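Local coordinates for serine-pyruvate aminotransferase (AgxT) (Sulfolobus solfataricus, PDB 3ZRP), which probably transfers amino groups between serine and pyruvate, using pyridoxal 5'-phosphate as cofactor in the manner of class-V aminotransferases, at residues T138-R143 with G328-F333; Q312-G317 with K334-G339. All coordinates share one frame; numbering follows the deposited sequence.

Read from the N terminus, the chain passes through 138-143, which includes a cofactor-binding threonine, then 312-317 on helix 311-319, then 328-333 and 334-339 in direct succession. Interaction 1 closes a long loop of 184 intervening residues. Interaction 2 closes a short one of 16. The loops cross rather than nest, because 312-317 lies inside the first and 334-339 just beyond it. Tyr335 supplies the evidence for coupling: its OH lies 2.5 Å from Ser139 O and 2.9 Å from Val329 N, both probable hydrogen bonds. The cofactor-side turn, the loop entering strand 335-339 and the helix packed against that strand are thus tied together.

Interaction 1: residues T138-R143 with G328-F333; sequences TSTGVR and GVHPAF. With PLP (pyridoxal-5'-phosphate), chain C.
His330 turns its ring toward Thr140 by holding CG anti to the backbone N (chi1 -166°), and Thr140, with CG2 anti to its own carbonyl carbon, brings that methyl to the ring. Thr140 CG2 comes within 3.6 Å of His330 CD2, approaching the ring obliquely. The second touch is apolar too: Ser139 CB lies 4.2 Å from Val329 CG2, while Ser139 OG turns to Glu137. No hydrogen bond joins 138-143 to 328-333, and 156 Å² is buried between them. The imidazole is fixed from its own side, in a type I turn from His330 to Phe333. Ala332 N donates to His330 ND1 over 3.2 Å at 162°, in the ring plane, and Phe333 CD2 lies 4.0 Å above that plane, offset toward the rim. Replacing His330 by alanine would remove the ring and is likely to leave Thr140 CG2 without its neighbour and Ala332 N without its side-chain acceptor. At the start of 138-143, Thr138 OG1 meets PLP O3 at 2.4 Å, a very short hydrogen bond, and also bonds Ser166. Direct contacts between the segments are carbon to carbon; Tyr335 OH makes the polar link, and acceptance at ND1 suggests a neutral His330 with its proton on NE2.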
ATOM      1  N   THR A 138      14.349  15.622  -3.373  1.00 27.25           N
ATOM      2  CA  THR A 138      13.259  16.415  -2.821  1.00 26.26           C
ATOM      3  C   THR A 138      13.692  17.255  -1.630  1.00 25.95           C
ATOM      4  O   THR A 138      13.147  18.329  -1.421  1.00 25.59           O
ATOM      5  CB  THR A 138      12.109  15.465  -2.398  1.00 26.02           C
ATOM      6  OG1 THR A 138      11.825  14.599  -3.489  1.00 32.39           O
ATOM      7  CG2 THR A 138      10.816  16.252  -2.009  1.00 31.00           C
ATOM      8  N   SER A 139      14.694  16.797  -0.880  1.00 26.22           N
ATOM      9  CA  SER A 139      15.129  17.574   0.293  1.00 29.75           C
ATOM     10  C   SER A 139      15.778  18.927  -0.079  1.00 29.78           C
ATOM     11  O   SER A 139      15.697  19.879   0.691  1.00 30.13           O
ATOM     12  CB  SER A 139      16.070  16.784   1.188  1.00 28.63           C
ATOM     13  OG  SER A 139      17.234  16.449   0.468  1.00 32.94           O
ATOM     14  N   THR A 140      16.385  19.009  -1.257  1.00 28.75           N
ATOM     15  CA  THR A 140      17.167  20.204  -1.624  1.00 29.79           C
ATOM     16  C   THR A 140      16.689  20.851  -2.923  1.00 30.38           C
ATOM     17  O   THR A 140      17.151  21.929  -3.288  1.00 28.02           O
ATOM     18  CB  THR A 140      18.668  19.870  -1.802  1.00 26.30           C
ATOM     19  OG1 THR A 140      18.824  18.907  -2.851  1.00 26.26           O
ATOM     20  CG2 THR A 140      19.313  19.344  -0.511  1.00 30.79           C
ATOM     21  N   GLY A 141      15.782  20.177  -3.630  1.00 29.00           N
ATOM     22  CA  GLY A 141      15.308  20.624  -4.943  1.00 27.88           C
ATOM     23  C   GLY A 141      16.378  20.558  -6.019  1.00 32.38           C
ATOM     24  O   GLY A 141      16.350  21.313  -6.975  1.00 27.99           O
ATOM     25  N   VAL A 142      17.304  19.610  -5.876  1.00 29.43           N
ATOM     26  CA  VAL A 142      18.439  19.460  -6.784  1.00 26.28           C
ATOM     27  C   VAL A 142      18.209  18.308  -7.761  1.00 25.35           C
ATOM     28  O   VAL A 142      17.937  17.174  -7.347  1.00 24.84           O
ATOM     29  CB  VAL A 142      19.736  19.240  -5.968  1.00 29.96           C
ATOM     30  CG1 VAL A 142      20.871  18.761  -6.841  1.00 28.73           C
ATOM     31  CG2 VAL A 142      20.133  20.529  -5.247  1.00 29.03           C
ATOM     32  N   ARG A 143      18.292  18.600  -9.059  1.00 22.97           N
ATOM     33  CA  ARG A 143      18.098  17.604 -10.112  1.00 24.34           C
ATOM     34  C   ARG A 143      19.472  17.112 -10.593  1.00 25.70           C
ATOM     35  O   ARG A 143      20.333  17.913 -10.980  1.00 25.42           O
ATOM     36  CB  ARG A 143      17.350  18.191 -11.299  1.00 23.94           C
ATOM     37  CG  ARG A 143      17.082  17.222 -12.474  1.00 25.01           C
ATOM     38  CD  ARG A 143      16.407  17.913 -13.680  1.00 29.04           C
ATOM     39  NE  ARG A 143      17.170  19.104 -14.021  1.00 30.16           N
ATOM     40  CZ  ARG A 143      16.723  20.355 -14.005  1.00 36.72           C
ATOM     41  NH1 ARG A 143      15.449  20.636 -13.737  1.00 36.66           N
ATOM     42  NH2 ARG A 143      17.580  21.338 -14.273  1.00 34.74           N
ATOM     43  N   GLY A 328      11.763  22.589   5.613  1.00 38.72           N
ATOM     44  CA  GLY A 328      13.098  22.200   5.178  1.00 41.48           C
ATOM     45  C   GLY A 328      13.658  21.115   6.074  1.00 44.65           C
ATOM     46  O   GLY A 328      13.450  21.146   7.281  1.00 46.42           O
ATOM     47  N   VAL A 329      14.368  20.156   5.487  1.00 45.06           N
ATOM     48  CA  VAL A 329      14.857  18.992   6.240  1.00 50.01           C
ATOM     49  C   VAL A 329      16.305  18.652   5.895  1.00 51.74           C
ATOM     50  O   VAL A 329      16.608  17.566   5.401  1.00 57.69           O
ATOM     51  CB  VAL A 329      13.947  17.749   6.028  1.00 51.64           C
ATOM     52  CG1 VAL A 329      12.703  17.834   6.914  1.00 53.47           C
ATOM     53  CG2 VAL A 329      13.578  17.581   4.516  1.00 54.20           C
ATOM     54  N   HIS A 330      17.204  19.593   6.145  1.00 48.82           N
ATOM     55  CA  HIS A 330      18.616  19.391   5.841  1.00 45.23           C
ATOM     56  C   HIS A 330      19.400  20.189   6.860  1.00 47.95           C
ATOM     57  O   HIS A 330      19.229  21.408   6.939  1.00 52.35           O
ATOM     58  CB  HIS A 330      18.940  19.850   4.417  1.00 38.59           C
ATOM     59  CG  HIS A 330      20.277  19.389   3.904  1.00 43.28           C
ATOM     60  ND1 HIS A 330      21.460  19.637   4.567  1.00 35.71           N
ATOM     61  CD2 HIS A 330      20.619  18.718   2.776  1.00 39.90           C
ATOM     62  CE1 HIS A 330      22.468  19.138   3.877  1.00 39.22           C
ATOM     63  NE2 HIS A 330      21.987  18.578   2.782  1.00 39.88           N
ATOM     64  N   PRO A 331      20.259  19.509   7.642  1.00 49.56           N
ATOM     65  CA  PRO A 331      20.952  20.155   8.761  1.00 50.13           C
ATOM     66  C   PRO A 331      21.776  21.373   8.348  1.00 49.31           C
ATOM     67  O   PRO A 331      22.007  22.259   9.171  1.00 58.05           O
ATOM     68  CB  PRO A 331      21.868  19.048   9.306  1.00 52.32           C
ATOM     69  CG  PRO A 331      22.002  18.055   8.188  1.00 50.35           C
ATOM     70  CD  PRO A 331      20.690  18.109   7.459  1.00 47.96           C
ATOM     71  N   ALA A 332      22.184  21.431   7.083  1.00 46.78           N
ATOM     72  CA  ALA A 332      23.079  22.488   6.602  1.00 45.33           C
ATOM     73  C   ALA A 332      22.384  23.801   6.221  1.00 47.31           C
ATOM     74  O   ALA A 332      23.051  24.816   6.028  1.00 47.04           O
ATOM     75  CB  ALA A 332      23.908  21.985   5.447  1.00 42.14           C
ATOM     76  N   PHE A 333      21.057  23.775   6.116  1.00 46.12           N
ATOM     77  CA  PHE A 333      20.297  24.949   5.666  1.00 40.99           C
ATOM     78  C   PHE A 333      19.150  25.293   6.607  1.00 42.53           C
ATOM     79  O   PHE A 333      18.596  24.416   7.283  1.00 40.95           O
ATOM     80  CB  PHE A 333      19.725  24.718   4.263  1.00 37.65           C
ATOM     81  CG  PHE A 333      20.751  24.519   3.200  1.00 35.36           C
ATOM     82  CD1 PHE A 333      21.329  25.611   2.560  1.00 37.78           C
ATOM     83  CD2 PHE A 333      21.117  23.237   2.800  1.00 38.62           C
ATOM     84  CE1 PHE A 333      22.283  25.437   1.562  1.00 35.54           C
ATOM     85  CE2 PHE A 333      22.067  23.034   1.796  1.00 34.51           C
ATOM     86  CZ  PHE A 333      22.651  24.142   1.166  1.00 36.25           C
TER
HETATM   87  N1  PLP C1189      12.222   9.470  -3.234  1.00 22.35           N
HETATM   88  C2  PLP C1189      11.953  10.813  -3.368  1.00 25.13           C
HETATM   89  C2A PLP C1189      12.838  11.645  -4.258  1.00 25.55           C
HETATM   90  C3  PLP C1189      10.854  11.397  -2.698  1.00 23.99           C
HETATM   91  O3  PLP C1189      10.603  12.588  -2.860  1.00 24.86           O
HETATM   92  C4  PLP C1189      10.023  10.614  -1.889  1.00 26.73           C
HETATM   93  C4A PLP C1189       8.817  11.271  -1.207  1.00 31.91           C
HETATM   94  C5  PLP C1189      10.348   9.247  -1.758  1.00 24.54           C
HETATM   95  C6  PLP C1189      11.432   8.672  -2.453  1.00 21.33           C
HETATM   96  C5A PLP C1189       9.550   8.302  -0.909  1.00 21.58           C
HETATM   97  O4P PLP C1189       8.232   8.049  -1.404  1.00 25.49           O
HETATM   98  P   PLP C1189       7.053   7.508  -0.491  1.00 23.00           P
HETATM   99  O1P PLP C1189       5.925   7.427  -1.471  1.00 19.31           O
HETATM  100  O2P PLP C1189       6.902   8.589   0.527  1.00 23.75           O
HETATM  101  O3P PLP C1189       7.572   6.213   0.025  1.00 17.64           O

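Interaction 2: residues Q312-G317 with K334-G339; sequences QKVLAG and KYFRIG
Val314 and Phe336 make the central contact here, between the helix of a split beta-alpha-beta unit and the strand lying between that unit's two parallel strands. Strands 301-305 and 326-327 flank strand 335-339, both antiparallel to it, and helix 311-319 connects them. In the first shell, Val314 CG1 stands over one face of the Phe336 ring, 4.2 Å from its centroid and 21° off the normal, which meets the geometry of a CH-pi contact. The methyl is displaced toward the rim, and its nearest ring atom is Phe336 CE1 at 3.9 Å. The two side chains cross at about a right angle. Leu315 adds a looser touch from the next helix position, its CD2 4.3 Å from Phe336 CB. Together these contacts bury 121 Å², and the nearest CA atoms, those of Leu315 and Phe336, are 7.7 Å apart, leaving room for side chains alone to fill the interface.

With CG between the backbone N and the carbonyl carbon (chi1 70°), Phe336 presents a ring face to the helix, and Val314, with CG1 anti to its N, sets that methyl over it. Farther out, Phe336 also packs on Val304 and meets the Phe325 ring at about 50° between planes, and Val314 rests on Leu360 and Leu363 of helix 346-363, so a second helix backs the same core. The helix is regular here: Ala316 N bonds Gln312 O, and Gly317 N bonds Lys313 O, each at 2.9 Å. Strand alternation sends Arg337 away from the helix, and on that side Arg337 NE bonds Pro327 O and Arg337 NH1 bonds Thr138 O.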
ATOM      1  N   GLN A 312       9.183  27.622  10.520  1.00 46.44           N
ATOM      2  CA  GLN A 312       7.901  27.161  11.053  0.60 51.09           C
ATOM      3  C   GLN A 312       6.873  28.285  11.034  1.00 51.76           C
ATOM      4  O   GLN A 312       5.749  28.096  10.554  1.00 49.90           O
ATOM      5  CB  GLN A 312       8.031  26.580  12.467  0.60 56.18           C
ATOM      6  CG  GLN A 312       8.439  25.107  12.522  0.60 63.35           C
ATOM      7  CD  GLN A 312       7.468  24.167  11.803  0.60 66.60           C
ATOM      8  OE1 GLN A 312       7.895  23.248  11.105  0.60 57.12           O
ATOM      9  NE2 GLN A 312       6.165  24.402  11.965  0.60 71.50           N
ATOM     10  N   LYS A 313       7.270  29.459  11.537  1.00 51.35           N
ATOM     11  CA  LYS A 313       6.411  30.642  11.516  1.00 52.25           C
ATOM     12  C   LYS A 313       5.993  30.974  10.092  1.00 47.81           C
ATOM     13  O   LYS A 313       4.836  31.307   9.844  1.00 44.70           O
ATOM     14  CB  LYS A 313       7.102  31.844  12.170  1.00 59.24           C
ATOM     15  CG  LYS A 313       7.161  31.775  13.694  1.00 58.26           C
ATOM     16  CD  LYS A 313       7.594  33.115  14.294  1.00 65.47           C
ATOM     17  CE  LYS A 313       7.628  33.076  15.820  1.00 66.48           C
ATOM     18  NZ  LYS A 313       8.738  32.224  16.334  1.00 71.48           N
ATOM     19  N   VAL A 314       6.933  30.855   9.158  1.00 48.96           N
ATOM     20  CA  VAL A 314       6.633  31.070   7.739  1.00 51.64           C
ATOM     21  C   VAL A 314       5.573  30.076   7.253  1.00 54.97           C
ATOM     22  O   VAL A 314       4.619  30.476   6.580  1.00 55.96           O
ATOM     23  CB  VAL A 314       7.908  31.035   6.855  1.00 49.20           C
ATOM     24  CG1 VAL A 314       7.559  31.090   5.369  1.00 48.85           C
ATOM     25  CG2 VAL A 314       8.823  32.193   7.218  1.00 52.42           C
ATOM     26  N   LEU A 315       5.717  28.804   7.630  1.00 54.28           N
ATOM     27  CA  LEU A 315       4.758  27.761   7.235  1.00 49.95           C
ATOM     28  C   LEU A 315       3.363  28.000   7.813  1.00 57.68           C
ATOM     29  O   LEU A 315       2.360  27.841   7.112  1.00 54.75           O
ATOM     30  CB  LEU A 315       5.251  26.364   7.635  1.00 50.99           C
ATOM     31  CG  LEU A 315       6.380  25.652   6.866  1.00 55.24           C
ATOM     32  CD1 LEU A 315       6.475  24.225   7.347  1.00 59.33           C
ATOM     33  CD2 LEU A 315       6.203  25.687   5.358  1.00 54.57           C
ATOM     34  N   ALA A 316       3.308  28.377   9.090  1.00 61.71           N
ATOM     35  CA  ALA A 316       2.040  28.646   9.772  1.00 60.61           C
ATOM     36  C   ALA A 316       1.361  29.892   9.203  1.00 60.25           C
ATOM     37  O   ALA A 316       0.145  29.914   9.015  1.00 68.83           O
ATOM     38  CB  ALA A 316       2.261  28.784  11.272  1.00 55.10           C
ATOM     39  N   GLY A 317       2.166  30.912   8.907  1.00 64.48           N
ATOM     40  CA  GLY A 317       1.682  32.186   8.377  1.00 70.84           C
ATOM     41  C   GLY A 317       1.203  32.165   6.935  1.00 71.44           C
ATOM     42  O   GLY A 317       0.332  32.954   6.561  1.00 66.55           O
ATOM     43  N   LYS A 334      18.815  26.582   6.658  1.00 41.85           N
ATOM     44  CA  LYS A 334      17.598  27.061   7.313  1.00 44.39           C
ATOM     45  C   LYS A 334      16.683  27.523   6.180  1.00 38.42           C
ATOM     46  O   LYS A 334      16.973  28.511   5.494  1.00 36.55           O
ATOM     47  CB  LYS A 334      17.903  28.200   8.295  1.00 50.12           C
ATOM     48  CG  LYS A 334      16.746  28.588   9.194  1.00 56.06           C
ATOM     49  CD  LYS A 334      17.181  29.657  10.189  1.00 64.05           C
ATOM     50  CE  LYS A 334      15.992  30.395  10.794  1.00 60.54           C
ATOM     51  NZ  LYS A 334      16.317  31.812  11.136  1.00 63.08           N
ATOM     52  N   TYR A 335      15.598  26.783   5.958  1.00 38.88           N
ATOM     53  CA  TYR A 335      14.797  26.965   4.750  1.00 34.20           C
ATOM     54  C   TYR A 335      13.399  26.361   4.825  1.00 34.54           C
ATOM     55  O   TYR A 335      13.082  25.601   5.749  1.00 35.16           O
ATOM     56  CB  TYR A 335      15.554  26.404   3.523  1.00 34.17           C
ATOM     57  CG  TYR A 335      15.626  24.875   3.422  1.00 32.22           C
ATOM     58  CD1 TYR A 335      16.255  24.118   4.398  1.00 31.59           C
ATOM     59  CD2 TYR A 335      15.074  24.203   2.314  1.00 33.55           C
ATOM     60  CE1 TYR A 335      16.343  22.711   4.299  1.00 33.65           C
ATOM     61  CE2 TYR A 335      15.160  22.807   2.191  1.00 33.60           C
ATOM     62  CZ  TYR A 335      15.793  22.071   3.190  1.00 35.96           C
ATOM     63  OH  TYR A 335      15.853  20.704   3.095  1.00 42.00           O
ATOM     64  N   PHE A 336      12.566  26.720   3.848  1.00 34.16           N
ATOM     65  CA  PHE A 336      11.324  26.000   3.579  1.00 31.86           C
ATOM     66  C   PHE A 336      11.320  25.613   2.109  1.00 32.97           C
ATOM     67  O   PHE A 336      12.133  26.094   1.332  1.00 36.55           O
ATOM     68  CB  PHE A 336      10.068  26.820   3.987  1.00 32.03           C
ATOM     69  CG  PHE A 336       9.794  28.015   3.108  1.00 34.04           C
ATOM     70  CD1 PHE A 336      10.430  29.232   3.343  1.00 34.80           C
ATOM     71  CD2 PHE A 336       8.902  27.925   2.039  1.00 32.33           C
ATOM     72  CE1 PHE A 336      10.194  30.347   2.530  1.00 32.25           C
ATOM     73  CE2 PHE A 336       8.656  29.037   1.213  1.00 35.68           C
ATOM     74  CZ  PHE A 336       9.307  30.253   1.466  1.00 36.68           C
ATOM     75  N   ARG A 337      10.419  24.726   1.718  1.00 31.79           N
ATOM     76  CA  ARG A 337      10.364  24.276   0.340  1.00 31.92           C
ATOM     77  C   ARG A 337       9.052  24.607  -0.332  1.00 32.20           C
ATOM     78  O   ARG A 337       7.981  24.527   0.279  1.00 37.16           O
ATOM     79  CB  ARG A 337      10.581  22.770   0.271  1.00 33.50           C
ATOM     80  CG  ARG A 337      12.008  22.346   0.591  1.00 36.29           C
ATOM     81  CD  ARG A 337      12.095  20.815   0.595  1.00 33.22           C
ATOM     82  NE  ARG A 337      11.412  20.257   1.762  1.00 31.44           N
ATOM     83  CZ  ARG A 337      11.077  18.977   1.911  1.00 37.14           C
ATOM     84  NH1 ARG A 337      11.344  18.090   0.960  1.00 30.33           N
ATOM     85  NH2 ARG A 337      10.490  18.558   3.034  1.00 31.51           N
ATOM     86  N   ILE A 338       9.146  24.940  -1.615  1.00 33.72           N
ATOM     87  CA  ILE A 338       7.984  25.103  -2.458  1.00 31.62           C
ATOM     88  C   ILE A 338       7.876  23.890  -3.362  1.00 33.26           C
ATOM     89  O   ILE A 338       8.787  23.594  -4.118  1.00 38.18           O
ATOM     90  CB  ILE A 338       8.071  26.394  -3.336  1.00 29.36           C
ATOM     91  CG1 ILE A 338       8.392  27.631  -2.490  1.00 31.08           C
ATOM     92  CG2 ILE A 338       6.762  26.606  -4.109  1.00 31.50           C
ATOM     93  CD1 ILE A 338       8.754  28.866  -3.350  1.00 32.13           C
ATOM     94  N   GLY A 339       6.751  23.190  -3.288  1.00 30.02           N
ATOM     95  CA  GLY A 339       6.456  22.126  -4.212  1.00 25.94           C
ATOM     96  C   GLY A 339       5.631  22.683  -5.335  1.00 30.48           C
ATOM     97  O   GLY A 339       4.579  23.275  -5.078  1.00 33.57           O
TER